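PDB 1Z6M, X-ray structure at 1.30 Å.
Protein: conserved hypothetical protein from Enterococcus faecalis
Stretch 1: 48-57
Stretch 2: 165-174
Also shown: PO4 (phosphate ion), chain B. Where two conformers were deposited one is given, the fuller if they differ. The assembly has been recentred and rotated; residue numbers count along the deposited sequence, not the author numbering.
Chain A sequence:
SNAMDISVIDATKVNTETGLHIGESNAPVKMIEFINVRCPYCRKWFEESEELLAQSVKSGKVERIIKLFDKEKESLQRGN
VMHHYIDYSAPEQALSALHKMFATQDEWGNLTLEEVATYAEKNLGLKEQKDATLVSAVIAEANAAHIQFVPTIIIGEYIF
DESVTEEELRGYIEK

Stretch 1 (48-57) ESEELLAQSV
Stretch 2, residues 165-174: TEEELRGYIE

Both stretches are helical and run roughly the same way, with 30° between their N-to-C directions, a signed crossing angle of -30° and a closest axial approach of 10.7 Å. Stretch 1 is helix throughout, kinked where the N atoms of Glu 51 and Leu 52 lack a bond to the preceding turn. In stretch 2 the helix spans 166-173. Thr 165 (chi1 p) caps it: Glu 168 N donates to Thr 165 OG1 at 3.0 Å, and Thr 165 N donates to Glu 168 OE1 at 3.1 Å. A phosphate ion takes up the first helical NH, Glu 166 N to PO4 O2, 2.8 Å.

In register, Ser 49 CA lies 6.9 Å from Glu 166 CA, and Ser 56 CA lies 8.7 Å from Ile 173 CA. No direct hydrogen bond joins the stretches.

Glu 48 (p, t) meets Glu 166 (m, m) through its backbone. Glu 48 O is 3.0 Å from Glu 166 CD and 3.2 Å from both Glu 166 OE1 and OE2. Glu 48 O and the two carboxylate oxygens are all acceptors, so no hydrogen bond forms between them.

Ser 49 (p) sets its CB 3.9 Å from Leu 169 CD2.

At the kink, Leu 52 N donates to water 1 at 2.9 Å, and this water donates to Glu 166 OE1 at 2.9 Å. The water thus links the freed NH to the carboxylate.

Leu 52 (t, p) points toward stretch 2, a knob among Glu 166, Leu 169, Arg 170 and Ile 173. Its CD2 lies 3.8 Å from Leu 169 CG and 3.8 Å from Arg 170 CG, the aliphatic part of that side chain.

Leu 53 (m, t) starts sideways, but its end comes nearer. Its CD2 is 4.2 Å from Leu 169 CD2 (Leu 169: t, p) and 4.3 Å from Ile 173 CD1 (Ile 173: m, t).

Ser 56 (m) points toward stretch 2. Its OG donates to Leu 52 O at 2.8 Å, and Ser 56 OG packs 4.0 Å from Ile 173 CD1.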

# COMPACT_ATOMS: atom_id res chain seq x y z
N GLU A 48 -4.13 -7.05 -9.79
CA GLU A 48 -3.38 -7.80 -10.79
C GLU A 48 -2.30 -8.67 -10.16
O GLU A 48 -1.91 -9.68 -10.75
CB GLU A 48 -2.77 -6.86 -11.84
CG GLU A 48 -1.61 -6.04 -11.32
CD GLU A 48 -1.18 -4.91 -12.23
OE1 GLU A 48 -1.68 -4.82 -13.38
OE2 GLU A 48 -0.34 -4.11 -11.79
N SER A 49 -1.85 -8.28 -8.97
CA SER A 49 -0.80 -9.02 -8.25
C SER A 49 -1.32 -9.96 -7.16
O SER A 49 -0.55 -10.70 -6.56
CB SER A 49 0.19 -8.03 -7.63
OG SER A 49 -0.41 -7.31 -6.57
N GLU A 50 -2.63 -9.96 -6.93
CA GLU A 50 -3.21 -10.64 -5.77
C GLU A 50 -2.80 -12.11 -5.64
O GLU A 50 -2.32 -12.54 -4.58
CB GLU A 50 -4.74 -10.50 -5.78
CG GLU A 50 -5.42 -10.75 -4.43
CD GLU A 50 -6.80 -10.08 -4.33
OE1 GLU A 50 -7.15 -9.30 -5.24
OE2 GLU A 50 -7.52 -10.32 -3.34
N GLU A 51 -2.98 -12.88 -6.72
CA GLU A 51 -2.71 -14.32 -6.68
C GLU A 51 -1.23 -14.64 -6.56
O GLU A 51 -0.83 -15.48 -5.73
CB GLU A 51 -3.34 -15.00 -7.91
CG GLU A 51 -4.86 -15.03 -7.84
CD GLU A 51 -5.51 -15.24 -9.19
OE1 GLU A 51 -4.95 -15.98 -10.04
OE2 GLU A 51 -6.59 -14.66 -9.41
N LEU A 52 -0.41 -13.98 -7.37
CA LEU A 52 1.04 -14.22 -7.29
C LEU A 52 1.58 -13.86 -5.92
O LEU A 52 2.36 -14.60 -5.35
CB LEU A 52 1.81 -13.48 -8.39
CG LEU A 52 3.35 -13.57 -8.32
CD1 LEU A 52 3.83 -15.00 -8.50
CD2 LEU A 52 3.99 -12.69 -9.37
N LEU A 53 1.17 -12.72 -5.38
CA LEU A 53 1.64 -12.36 -4.05
C LEU A 53 1.14 -13.28 -2.93
O LEU A 53 1.88 -13.59 -1.99
CB LEU A 53 1.35 -10.89 -3.74
CG LEU A 53 1.99 -9.89 -4.71
CD1 LEU A 53 1.71 -8.47 -4.23
CD2 LEU A 53 3.48 -10.15 -4.86
N ALA A 54 -0.11 -13.73 -3.02
CA ALA A 54 -0.62 -14.64 -2.00
C ALA A 54 0.21 -15.91 -1.97
O ALA A 54 0.61 -16.38 -0.90
CB ALA A 54 -2.08 -14.94 -2.24
N GLN A 55 0.53 -16.45 -3.15
CA GLN A 55 1.35 -17.66 -3.18
C GLN A 55 2.77 -17.40 -2.69
O GLN A 55 3.35 -18.21 -1.96
CB GLN A 55 1.37 -18.27 -4.57
CG GLN A 55 2.22 -19.53 -4.60
CD GLN A 55 2.07 -20.32 -5.86
OE1 GLN A 55 1.15 -20.07 -6.66
NE2 GLN A 55 2.96 -21.29 -6.05
N SER A 56 3.34 -16.27 -3.10
CA SER A 56 4.72 -15.93 -2.71
C SER A 56 4.86 -15.73 -1.20
O SER A 56 5.88 -16.07 -0.61
CB SER A 56 5.19 -14.66 -3.43
OG SER A 56 5.13 -14.80 -4.84
N VAL A 57 3.83 -15.13 -0.60
CA VAL A 57 3.79 -14.94 0.84
C VAL A 57 3.62 -16.28 1.55
O VAL A 57 4.32 -16.58 2.52
CB VAL A 57 2.65 -13.95 1.22
CG1 VAL A 57 2.28 -14.06 2.69
CG2 VAL A 57 3.06 -12.51 0.86
N THR A 165 4.07 -6.15 -15.42
CA THR A 165 3.34 -7.36 -15.80
C THR A 165 3.63 -8.44 -14.77
O THR A 165 4.61 -8.35 -14.01
CB THR A 165 3.75 -7.87 -17.18
OG1 THR A 165 5.09 -8.36 -17.09
CG2 THR A 165 3.65 -6.77 -18.25
N GLU A 166 2.80 -9.47 -14.72
CA GLU A 166 3.04 -10.54 -13.75
C GLU A 166 4.32 -11.31 -14.04
O GLU A 166 5.00 -11.73 -13.11
CB GLU A 166 1.82 -11.46 -13.58
CG GLU A 166 0.62 -10.76 -12.90
CD GLU A 166 0.94 -10.18 -11.52
OE1 GLU A 166 1.03 -10.95 -10.54
OE2 GLU A 166 1.10 -8.94 -11.41
N GLU A 167 4.69 -11.45 -15.30
CA GLU A 167 5.99 -12.01 -15.65
C GLU A 167 7.15 -11.17 -15.14
O GLU A 167 8.12 -11.70 -14.62
CB GLU A 167 6.13 -12.23 -17.16
CG GLU A 167 7.43 -12.95 -17.52
CD GLU A 167 7.85 -12.83 -18.97
OE1 GLU A 167 7.73 -11.74 -19.56
OE2 GLU A 167 8.34 -13.83 -19.52
N GLU A 168 7.04 -9.86 -15.29
CA GLU A 168 8.07 -8.96 -14.78
C GLU A 168 8.15 -9.06 -13.26
O GLU A 168 9.24 -9.10 -12.69
CB GLU A 168 7.79 -7.52 -15.19
CG GLU A 168 8.09 -7.25 -16.66
CD GLU A 168 7.55 -5.91 -17.14
OE1 GLU A 168 6.83 -5.21 -16.40
OE2 GLU A 168 7.85 -5.56 -18.30
N LEU A 169 6.99 -9.15 -12.61
CA LEU A 169 6.94 -9.23 -11.15
C LEU A 169 7.61 -10.51 -10.66
O LEU A 169 8.41 -10.49 -9.73
CB LEU A 169 5.49 -9.12 -10.66
CG LEU A 169 5.25 -9.15 -9.15
CD1 LEU A 169 6.10 -8.11 -8.41
CD2 LEU A 169 3.76 -8.94 -8.89
N ARG A 170 7.27 -11.64 -11.27
CA ARG A 170 7.99 -12.88 -11.01
C ARG A 170 9.49 -12.69 -11.16
O ARG A 170 10.24 -13.12 -10.32
CB ARG A 170 7.57 -13.95 -12.01
CG ARG A 170 6.25 -14.58 -11.78
CD ARG A 170 6.05 -15.81 -12.69
NE ARG A 170 5.34 -15.47 -13.91
CZ ARG A 170 5.83 -15.54 -15.15
NH1 ARG A 170 7.06 -15.93 -15.41
NH2 ARG A 170 5.04 -15.18 -16.16
N GLY A 171 9.90 -12.03 -12.24
CA GLY A 171 11.31 -11.76 -12.49
C GLY A 171 11.95 -11.02 -11.33
O GLY A 171 13.02 -11.40 -10.86
N TYR A 172 11.30 -9.95 -10.86
CA TYR A 172 11.85 -9.16 -9.75
C TYR A 172 11.93 -9.97 -8.45
O TYR A 172 12.88 -9.83 -7.69
CB TYR A 172 11.03 -7.90 -9.48
CG TYR A 172 10.98 -6.89 -10.60
CD1 TYR A 172 12.14 -6.46 -11.25
CD2 TYR A 172 9.76 -6.32 -10.98
CE1 TYR A 172 12.07 -5.51 -12.27
CE2 TYR A 172 9.69 -5.37 -11.98
CZ TYR A 172 10.84 -4.97 -12.63
OH TYR A 172 10.75 -4.02 -13.63
N ILE A 173 10.93 -10.81 -8.20
CA ILE A 173 10.92 -11.64 -7.00
C ILE A 173 12.06 -12.65 -7.04
O ILE A 173 12.71 -12.91 -6.02
CB ILE A 173 9.55 -12.33 -6.81
CG1 ILE A 173 8.49 -11.29 -6.46
CG2 ILE A 173 9.61 -13.41 -5.73
CD1 ILE A 173 7.07 -11.80 -6.58
N GLU A 174 12.32 -13.20 -8.23
CA GLU A 174 13.35 -14.23 -8.41
C GLU A 174 14.74 -13.64 -8.64
O GLU A 174 15.70 -14.39 -8.81
CB GLU A 174 12.97 -15.18 -9.55
CG GLU A 174 11.68 -15.97 -9.31
CD GLU A 174 11.73 -16.84 -8.06
OE1 GLU A 174 12.73 -17.56 -7.87
OE2 GLU A 174 10.76 -16.80 -7.28
P PO4 B . -0.52 -8.77 -16.55
O1 PO4 B . 0.15 -7.55 -17.15
O2 PO4 B . 0.52 -9.83 -16.34
O3 PO4 B . -1.17 -8.38 -15.23
O4 PO4 B . -1.57 -9.24 -17.53
O HOH W 1 -1.28 -12.46 -9.71